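Local coordinates for protein levoglucosan dehydrogenase (Pseudarthrobacter phenanthrenivorans, PDB 6A3F) that oxidises levoglucosan (1,6-anhydro-beta-D-glucose) to 3-dehydrolevoglucosan with NAD(+) as the hydride acceptor, working as a homotetramer of the Gfo/Idh/MocA family, at residues Q22-G27 with D365-I370; A43-F48 with I361-F366; Y153-A158 with H339-G344. All coordinates share one frame; numbering follows the deposited sequence.

Interaction 1: residues Q22-G27 with D365-I370; sequences QNLNVG and DFFKAI
L24 and F367 meet at the centre of this contact, the methyl CD1 of the leucine lying 3.4 Å from CD1 of the phenylalanine. The two side chains run past one another in opposite directions, so L24 lies alongside the ring rather than butting against it: its CB reaches CE1 of F367 at 3.6 Å, in the plane of the ring. One strand repeat further on, V26 comes to the same rim, its CG2 3.9 Å from CZ of F367. The valine puts CG1 anti to the backbone N (chi1 177°), which leaves CG2 as the branch turned to the ring. L24 CD1 also touches I370 CG2 (3.5 Å), nearly one helical turn further along. All of this is apolar. Further out, V96 of the adjacent strand touches V26, F367 and I370, while Y42 and M45 of helix 35-48 also touch F367. Backbone hydrogen bonds to L55, V57, H95 and V96 fix strand 23-30 between its neighbours. The short strand and helix segments run at 122° to each other. Helix 355-371, from far later in the chain, thus packs on one side of the parallel sheet of the Rossmann domain, strand order 3-2-1-4-5-6, and adds to its helical layer.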
loop_
_atom_site.group_PDB
_atom_site.type_symbol
_atom_site.label_atom_id
_atom_site.label_comp_id
_atom_site.label_asym_id
_atom_site.label_seq_id
_atom_site.Cartn_x
_atom_site.Cartn_y
_atom_site.Cartn_z
ATOM N N GLN B 22 -5.034 33.970 30.524
ATOM C CA GLN B 22 -3.931 34.909 30.440
ATOM C C GLN B 22 -3.370 34.933 29.008
ATOM O O GLN B 22 -3.278 33.904 28.319
ATOM C CB GLN B 22 -2.850 34.525 31.456
ATOM C CG GLN B 22 -1.963 35.696 31.874
ATOM C CD GLN B 22 -0.744 35.265 32.658
ATOM O OE1 GLN B 22 -0.747 34.216 33.305
ATOM N NE2 GLN B 22 0.308 36.074 32.605
ATOM N N ASN B 23 -2.979 36.123 28.588
ATOM C CA ASN B 23 -2.122 36.309 27.434
ATOM C C ASN B 23 -0.674 35.950 27.809
ATOM O O ASN B 23 -0.178 36.407 28.826
ATOM C CB ASN B 23 -2.211 37.738 26.930
ATOM C CG ASN B 23 -3.527 38.051 26.265
ATOM O OD1 ASN B 23 -4.319 37.170 25.959
ATOM N ND2 ASN B 23 -3.757 39.325 26.009
ATOM N N LEU B 24 -0.019 35.085 27.032
ATOM C CA LEU B 24 1.396 34.752 27.231
ATOM C C LEU B 24 2.183 35.199 25.987
ATOM O O LEU B 24 1.905 34.772 24.846
ATOM C CB LEU B 24 1.565 33.255 27.500
ATOM C CG LEU B 24 1.120 32.754 28.875
ATOM C CD1 LEU B 24 1.067 31.258 28.883
ATOM C CD2 LEU B 24 2.035 33.231 29.997
ATOM N N ASN B 25 3.142 36.097 26.224
ATOM C CA ASN B 25 3.880 36.755 25.180
ATOM C C ASN B 25 5.065 35.858 24.814
ATOM O O ASN B 25 5.914 35.538 25.644
ATOM C CB ASN B 25 4.322 38.167 25.594
ATOM C CG ASN B 25 3.177 39.149 25.722
ATOM O OD1 ASN B 25 2.268 39.173 24.905
ATOM N ND2 ASN B 25 3.242 40.015 26.719
ATOM N N VAL B 26 5.098 35.484 23.543
ATOM C CA VAL B 26 6.138 34.617 22.988
ATOM C C VAL B 26 7.171 35.458 22.258
ATOM O O VAL B 26 6.809 36.278 21.393
ATOM C CB VAL B 26 5.551 33.582 22.001
ATOM C CG1 VAL B 26 6.640 32.730 21.373
ATOM C CG2 VAL B 26 4.492 32.725 22.669
ATOM N N GLY B 27 8.429 35.168 22.574
ATOM C CA GLY B 27 9.556 35.565 21.770
ATOM C C GLY B 27 10.129 34.388 20.994
ATOM O O GLY B 27 10.589 33.440 21.602
ATOM N N ASP B 365 -0.020 21.461 24.532
ATOM C CA ASP B 365 0.365 20.785 25.747
ATOM C C ASP B 365 1.360 21.664 26.534
ATOM O O ASP B 365 1.406 21.616 27.768
ATOM C CB ASP B 365 0.977 19.410 25.481
ATOM C CG ASP B 365 -0.080 18.331 25.103
ATOM O OD1 ASP B 365 -1.310 18.556 25.284
ATOM O OD2 ASP B 365 0.365 17.283 24.622
ATOM N N PHE B 366 2.134 22.431 25.796
ATOM C CA PHE B 366 3.151 23.329 26.378
ATOM C C PHE B 366 2.460 24.408 27.225
ATOM O O PHE B 366 2.847 24.711 28.367
ATOM C CB PHE B 366 3.954 23.949 25.239
ATOM C CG PHE B 366 5.025 24.929 25.659
ATOM C CD1 PHE B 366 6.048 24.550 26.513
ATOM C CD2 PHE B 366 5.040 26.210 25.151
ATOM C CE1 PHE B 366 7.027 25.466 26.898
ATOM C CE2 PHE B 366 6.031 27.113 25.518
ATOM C CZ PHE B 366 7.024 26.735 26.396
ATOM N N PHE B 367 1.449 24.999 26.649
ATOM C CA PHE B 367 0.711 26.078 27.274
ATOM C C PHE B 367 -0.190 25.549 28.412
ATOM O O PHE B 367 -0.389 26.259 29.435
ATOM C CB PHE B 367 -0.020 26.906 26.214
ATOM C CG PHE B 367 0.832 27.973 25.571
ATOM C CD1 PHE B 367 1.032 29.186 26.190
ATOM C CD2 PHE B 367 1.442 27.770 24.347
ATOM C CE1 PHE B 367 1.853 30.150 25.624
ATOM C CE2 PHE B 367 2.250 28.739 23.769
ATOM C CZ PHE B 367 2.440 29.936 24.402
ATOM N N LYS B 368 -0.691 24.323 28.286
ATOM C CA LYS B 368 -1.437 23.664 29.345
ATOM C C LYS B 368 -0.537 23.497 30.588
ATOM O O LYS B 368 -0.955 23.810 31.693
ATOM C CB LYS B 368 -1.953 22.317 28.816
ATOM C CG LYS B 368 -2.771 21.495 29.789
ATOM C CD LYS B 368 -3.709 20.459 29.163
ATOM C CE LYS B 368 -4.815 20.106 30.139
ATOM N NZ LYS B 368 -5.544 18.875 29.754
ATOM N N ALA B 369 0.690 23.015 30.400
ATOM C CA ALA B 369 1.671 22.905 31.512
ATOM C C ALA B 369 1.942 24.274 32.158
ATOM O O ALA B 369 2.069 24.344 33.389
ATOM C CB ALA B 369 2.953 22.264 31.027
ATOM N N ILE B 370 2.058 25.333 31.352
ATOM C CA ILE B 370 2.333 26.665 31.855
ATOM C C ILE B 370 1.166 27.126 32.723
ATOM O O ILE B 370 1.354 27.519 33.880
ATOM C CB ILE B 370 2.599 27.668 30.722
ATOM C CG1 ILE B 370 3.924 27.366 30.018
ATOM C CG2 ILE B 370 2.571 29.104 31.253
ATOM C CD1 ILE B 370 4.133 28.187 28.734
#

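Interaction 2: residues A43-F48 with I361-F366; sequences AAMPMF and IEAHDF
M45 and H364 cross at about a right angle, the thioether chain passing over the backbone of the helix that carries the imidazole. With CG anti to its backbone N (chi1 -180°), M45 projects straight at helix 355-371 and sets CG 3.5 Å from the backbone N of H364 and 3.7 Å from its CB. Bends at chi2 (-88°) and chi3 (-82°) then fold the chain over, so that the terminal CE lies near the backbone of the preceding residue, 3.9 Å from A363 O. The sulfur comes to the edge of the imidazole: SD is 5.1 Å from the centroid of the H364 ring, in the ring plane, with CD2 as the nearest ring atom at 4.0 Å. This Met-aromatic approach leaves both faces of the imidazole clear of the thioether, and F49 stacks on the ring. A363 adds a small apolar surface near the base of the methionine, its CB 4.4 Å from M45 CB. Within the two segments M45 alone makes the contact from the side of helix 35-48, which is kinked around P46. L40 of a second subunit packs on A44 and F48. These two residues also touch I360 of helix 355-371, while M45 reaches P56 of strand 55-62.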
loop_
_atom_site.group_PDB
_atom_site.type_symbol
_atom_site.label_atom_id
_atom_site.label_comp_id
_atom_site.label_asym_id
_atom_site.label_seq_id
_atom_site.Cartn_x
_atom_site.Cartn_y
_atom_site.Cartn_z
ATOM N N ALA B 43 -0.777 30.869 16.495
ATOM C CA ALA B 43 -2.000 31.476 15.974
ATOM C C ALA B 43 -3.166 30.488 16.048
ATOM O O ALA B 43 -4.275 30.870 16.449
ATOM C CB ALA B 43 -1.751 31.980 14.582
ATOM N N ALA B 44 -2.928 29.209 15.737
ATOM C CA ALA B 44 -4.020 28.266 15.550
ATOM C C ALA B 44 -4.323 27.487 16.817
ATOM O O ALA B 44 -5.416 26.999 16.882
ATOM C CB ALA B 44 -3.753 27.280 14.424
ATOM N N MET B 45 -3.390 27.343 17.771
ATOM C CA MET B 45 -3.630 26.452 18.898
ATOM C C MET B 45 -4.953 26.795 19.624
ATOM O O MET B 45 -5.737 25.905 19.837
ATOM C CB MET B 45 -2.466 26.416 19.884
ATOM C CG MET B 45 -2.728 25.478 21.050
ATOM S SD MET B 45 -3.587 26.343 22.396
ATOM C CE MET B 45 -2.161 27.122 23.163
ATOM N N PRO B 46 -5.228 28.061 19.980
ATOM C CA PRO B 46 -6.547 28.268 20.638
ATOM C C PRO B 46 -7.771 28.069 19.708
ATOM O O PRO B 46 -8.888 27.833 20.184
ATOM C CB PRO B 46 -6.436 29.706 21.151
ATOM C CG PRO B 46 -5.485 30.370 20.191
ATOM C CD PRO B 46 -4.459 29.309 19.876
ATOM N N MET B 47 -7.607 28.197 18.407
ATOM C CA MET B 47 -8.683 27.906 17.474
ATOM C C MET B 47 -9.062 26.429 17.607
ATOM O O MET B 47 -10.237 26.102 17.485
ATOM C CB MET B 47 -8.307 28.161 16.011
ATOM C CG MET B 47 -7.756 29.537 15.734
ATOM S SD MET B 47 -7.301 29.659 13.984
ATOM C CE MET B 47 -6.748 31.363 13.830
ATOM N N PHE B 48 -8.066 25.573 17.832
ATOM C CA PHE B 48 -8.258 24.119 17.824
ATOM C C PHE B 48 -8.713 23.615 19.185
ATOM O O PHE B 48 -9.542 22.706 19.278
ATOM C CB PHE B 48 -6.957 23.430 17.381
ATOM C CG PHE B 48 -6.751 23.441 15.879
ATOM C CD1 PHE B 48 -6.968 24.581 15.133
ATOM C CD2 PHE B 48 -6.334 22.312 15.201
ATOM C CE1 PHE B 48 -6.784 24.591 13.758
ATOM C CE2 PHE B 48 -6.180 22.315 13.821
ATOM C CZ PHE B 48 -6.404 23.450 13.098
ATOM N N ILE B 361 -0.526 20.764 18.431
ATOM C CA ILE B 361 -0.742 19.878 19.564
ATOM C C ILE B 361 0.367 20.103 20.588
ATOM O O ILE B 361 0.116 20.208 21.792
ATOM C CB ILE B 361 -0.796 18.415 19.116
ATOM C CG1 ILE B 361 -2.011 18.152 18.238
ATOM C CG2 ILE B 361 -0.806 17.466 20.298
ATOM C CD1 ILE B 361 -1.927 16.851 17.514
ATOM N N GLU B 362 1.602 20.172 20.097
ATOM C CA GLU B 362 2.771 20.479 20.930
ATOM C C GLU B 362 2.533 21.769 21.731
ATOM O O GLU B 362 2.684 21.776 22.973
ATOM C CB GLU B 362 4.002 20.540 20.018
ATOM C CG GLU B 362 5.325 20.771 20.736
ATOM C CD GLU B 362 6.470 20.870 19.742
ATOM O OE1 GLU B 362 6.391 21.766 18.852
ATOM O OE2 GLU B 362 7.401 20.022 19.844
ATOM N N ALA B 363 2.157 22.840 21.049
ATOM C CA ALA B 363 1.903 24.136 21.701
ATOM C C ALA B 363 0.744 24.045 22.701
ATOM O O ALA B 363 0.778 24.668 23.803
ATOM C CB ALA B 363 1.694 25.194 20.664
ATOM N N HIS B 364 -0.301 23.290 22.359
ATOM C CA HIS B 364 -1.384 23.091 23.318
ATOM C C HIS B 364 -0.852 22.503 24.618
ATOM O O HIS B 364 -1.229 22.978 25.734
ATOM C CB HIS B 364 -2.484 22.180 22.745
ATOM C CG HIS B 364 -3.630 21.994 23.692
ATOM N ND1 HIS B 364 -3.927 20.788 24.277
ATOM C CD2 HIS B 364 -4.518 22.872 24.186
ATOM C CE1 HIS B 364 -4.963 20.937 25.097
ATOM N NE2 HIS B 364 -5.319 22.205 25.078
ATOM N N ASP B 365 -0.020 21.461 24.532
ATOM C CA ASP B 365 0.365 20.785 25.747
ATOM C C ASP B 365 1.360 21.664 26.534
ATOM O O ASP B 365 1.406 21.616 27.768
ATOM C CB ASP B 365 0.977 19.410 25.481
ATOM C CG ASP B 365 -0.080 18.331 25.103
ATOM O OD1 ASP B 365 -1.310 18.556 25.284
ATOM O OD2 ASP B 365 0.365 17.283 24.622
ATOM N N PHE B 366 2.134 22.431 25.796
ATOM C CA PHE B 366 3.151 23.329 26.378
ATOM C C PHE B 366 2.460 24.408 27.225
ATOM O O PHE B 366 2.847 24.711 28.367
ATOM C CB PHE B 366 3.954 23.949 25.239
ATOM C CG PHE B 366 5.025 24.929 25.659
ATOM C CD1 PHE B 366 6.048 24.550 26.513
ATOM C CD2 PHE B 366 5.040 26.210 25.151
ATOM C CE1 PHE B 366 7.027 25.466 26.898
ATOM C CE2 PHE B 366 6.031 27.113 25.518
ATOM C CZ PHE B 366 7.024 26.735 26.396
#

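Interaction 3: residues Y153-A158 with H339-G344; sequences YRRTPA and HPYGEG
P340 and Y341 pack on P157 and R155, joining a type II beta turn, H339 to G342, to the chain between strand 147-149 and helix 157-167. H339 opens the turn, its O accepting a 2.9 Å bond from G342 N, while its side chain lies on L161 of that helix. P340 follows with its carbonyl turned to the other proline: P340 O is 3.6 Å from P157 CB, an apolar carbon against a backbone oxygen. The pyrrolidine ring of P340 itself rests on A160 and L161. Y341 makes the largest contribution. A chi1 of -51° turns its ring away from its own carbonyl carbon and across the start of the helix, P157 CA lying at the ring edge 4.4 Å from CD2. Its hydroxyl oxygen comes beside the aliphatic part of R155, with OH 3.8 Å from CG. The guanidinium and phenol planes are 32° apart, and the arginine uses its polar end elsewhere, on D365 and S377. The chain then bends through G342, E343 and G344, where G344 O accepts from K36 of a second subunit. On the facing segment Y153, which binds levoglucosan, holds the loop through its O, shared by T156 N and OG1. A water in the plane of the Y341 ring donates to R154 O at 2.6 Å and hydrogen-bonds to Y341 OH at 3.1 Å.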
loop_
_atom_site.group_PDB
_atom_site.type_symbol
_atom_site.label_atom_id
_atom_site.label_comp_id
_atom_site.label_asym_id
_atom_site.label_seq_id
_atom_site.Cartn_x
_atom_site.Cartn_y
_atom_site.Cartn_z
ATOM N N TYR B 153 7.142 15.073 16.426
ATOM C CA TYR B 153 6.565 13.963 15.722
ATOM C C TYR B 153 5.931 12.972 16.688
ATOM O O TYR B 153 5.037 12.227 16.272
ATOM C CB TYR B 153 7.571 13.246 14.831
ATOM C CG TYR B 153 8.020 14.038 13.637
ATOM C CD1 TYR B 153 7.135 14.384 12.628
ATOM C CD2 TYR B 153 9.337 14.493 13.556
ATOM C CE1 TYR B 153 7.562 15.103 11.530
ATOM C CE2 TYR B 153 9.768 15.234 12.468
ATOM C CZ TYR B 153 8.883 15.502 11.432
ATOM O OH TYR B 153 9.281 16.210 10.325
ATOM N N ARG B 154 6.292 12.986 17.970
ATOM C CA ARG B 154 5.601 12.070 18.885
ATOM C C ARG B 154 4.150 12.518 19.142
ATOM O O ARG B 154 3.389 11.711 19.701
ATOM C CB ARG B 154 6.397 11.889 20.178
ATOM C CG ARG B 154 6.284 13.053 21.148
ATOM C CD ARG B 154 6.246 12.691 22.631
ATOM N NE ARG B 154 7.542 12.256 23.169
ATOM C CZ ARG B 154 7.798 12.085 24.472
ATOM N NH1 ARG B 154 6.852 12.320 25.362
ATOM N NH2 ARG B 154 8.975 11.643 24.878
ATOM N N ARG B 155 3.765 13.744 18.769
ATOM C CA ARG B 155 2.437 14.239 18.928
ATOM C C ARG B 155 1.649 14.091 17.605
ATOM O O ARG B 155 0.573 14.656 17.472
ATOM C CB ARG B 155 2.440 15.682 19.456
ATOM C CG ARG B 155 2.645 15.728 20.972
ATOM C CD ARG B 155 2.873 17.095 21.564
ATOM N NE ARG B 155 2.644 17.049 23.007
ATOM C CZ ARG B 155 3.507 16.653 23.938
ATOM N NH1 ARG B 155 4.731 16.263 23.622
ATOM N NH2 ARG B 155 3.119 16.673 25.212
ATOM N N THR B 156 2.165 13.356 16.621
ATOM C CA THR B 156 1.318 12.831 15.559
ATOM C C THR B 156 0.235 11.955 16.218
ATOM O O THR B 156 0.574 11.054 16.982
ATOM C CB THR B 156 2.095 11.987 14.544
ATOM O OG1 THR B 156 3.264 12.645 14.023
ATOM C CG2 THR B 156 1.238 11.553 13.369
ATOM N N PRO B 157 -1.044 12.213 15.904
ATOM C CA PRO B 157 -2.055 11.477 16.630
ATOM C C PRO B 157 -1.833 9.962 16.557
ATOM O O PRO B 157 -2.039 9.290 17.555
ATOM C CB PRO B 157 -3.373 11.951 16.036
ATOM C CG PRO B 157 -3.062 13.372 15.695
ATOM C CD PRO B 157 -1.639 13.315 15.177
ATOM N N ALA B 158 -1.443 9.423 15.404
ATOM C CA ALA B 158 -1.180 8.001 15.236
ATOM C C ALA B 158 -0.137 7.470 16.235
ATOM O O ALA B 158 -0.213 6.340 16.669
ATOM C CB ALA B 158 -0.736 7.761 13.824
ATOM N N HIS B 339 -9.592 9.176 18.602
ATOM C CA HIS B 339 -8.210 8.900 18.893
ATOM C C HIS B 339 -7.572 10.075 19.628
ATOM O O HIS B 339 -8.150 11.143 19.702
ATOM C CB HIS B 339 -7.456 8.552 17.602
ATOM C CG HIS B 339 -8.178 7.563 16.762
ATOM N ND1 HIS B 339 -9.086 7.957 15.778
ATOM C CD2 HIS B 339 -8.174 6.214 16.775
ATOM C CE1 HIS B 339 -9.608 6.870 15.235
ATOM N NE2 HIS B 339 -9.070 5.787 15.808
ATOM N N PRO B 340 -6.395 9.850 20.165
ATOM C CA PRO B 340 -5.791 10.921 20.983
ATOM C C PRO B 340 -5.664 12.242 20.207
ATOM O O PRO B 340 -5.357 12.259 18.993
ATOM C CB PRO B 340 -4.450 10.341 21.452
ATOM C CG PRO B 340 -4.702 8.858 21.450
ATOM C CD PRO B 340 -5.575 8.624 20.228
ATOM N N TYR B 341 -5.966 13.315 20.948
ATOM C CA TYR B 341 -6.022 14.724 20.535
ATOM C C TYR B 341 -7.185 14.980 19.566
ATOM O O TYR B 341 -7.309 16.093 19.036
ATOM C CB TYR B 341 -4.710 15.201 19.886
ATOM C CG TYR B 341 -3.476 14.903 20.686
ATOM C CD1 TYR B 341 -3.294 15.447 21.948
ATOM C CD2 TYR B 341 -2.530 14.018 20.206
ATOM C CE1 TYR B 341 -2.170 15.142 22.707
ATOM C CE2 TYR B 341 -1.394 13.720 20.943
ATOM C CZ TYR B 341 -1.214 14.292 22.186
ATOM O OH TYR B 341 -0.080 13.965 22.883
ATOM N N GLY B 342 -8.057 13.979 19.330
ATOM C CA GLY B 342 -9.114 14.132 18.357
ATOM C C GLY B 342 -10.013 15.324 18.588
ATOM O O GLY B 342 -10.573 15.858 17.615
ATOM N N GLU B 343 -10.227 15.699 19.865
ATOM C CA GLU B 343 -11.130 16.780 20.258
ATOM C C GLU B 343 -10.657 18.110 19.674
ATOM O O GLU B 343 -11.458 19.055 19.482
ATOM C CB GLU B 343 -11.263 16.862 21.791
ATOM C CG GLU B 343 -10.056 17.438 22.504
ATOM C CD GLU B 343 -8.904 16.482 22.757
ATOM O OE1 GLU B 343 -8.991 15.290 22.331
ATOM O OE2 GLU B 343 -7.915 16.932 23.400
ATOM N N GLY B 344 -9.363 18.222 19.462
ATOM C CA GLY B 344 -8.811 19.478 18.889
ATOM C C GLY B 344 -8.695 19.453 17.368
ATOM O O GLY B 344 -8.316 20.480 16.791
HETATM O O HOH W 1 1.989 11.883 21.936
#

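Overall arrangement
Helix 355-371 ties the three contacts together. Interactions 1 and 2 pack it against the first strand and first helix of the Rossmann domain; their segments overlap at D365 and F366, but the touching residues differ: F367 and I370 in the first, A363 and H364 in the second. They meet where M45 CE lies 3.7 Å from F367 CB. Both are buried, the first purely hydrocarbon, the second adding a sulfur at an imidazole edge. Interaction 3, nested in sequence within the loops closed by the other two, is only partly buried and includes a water bridge. Its R155 joins the same helix through a 2.8 Å salt bridge from NE to D365 OD2. Interactions 2 and 3 also touch a second subunit.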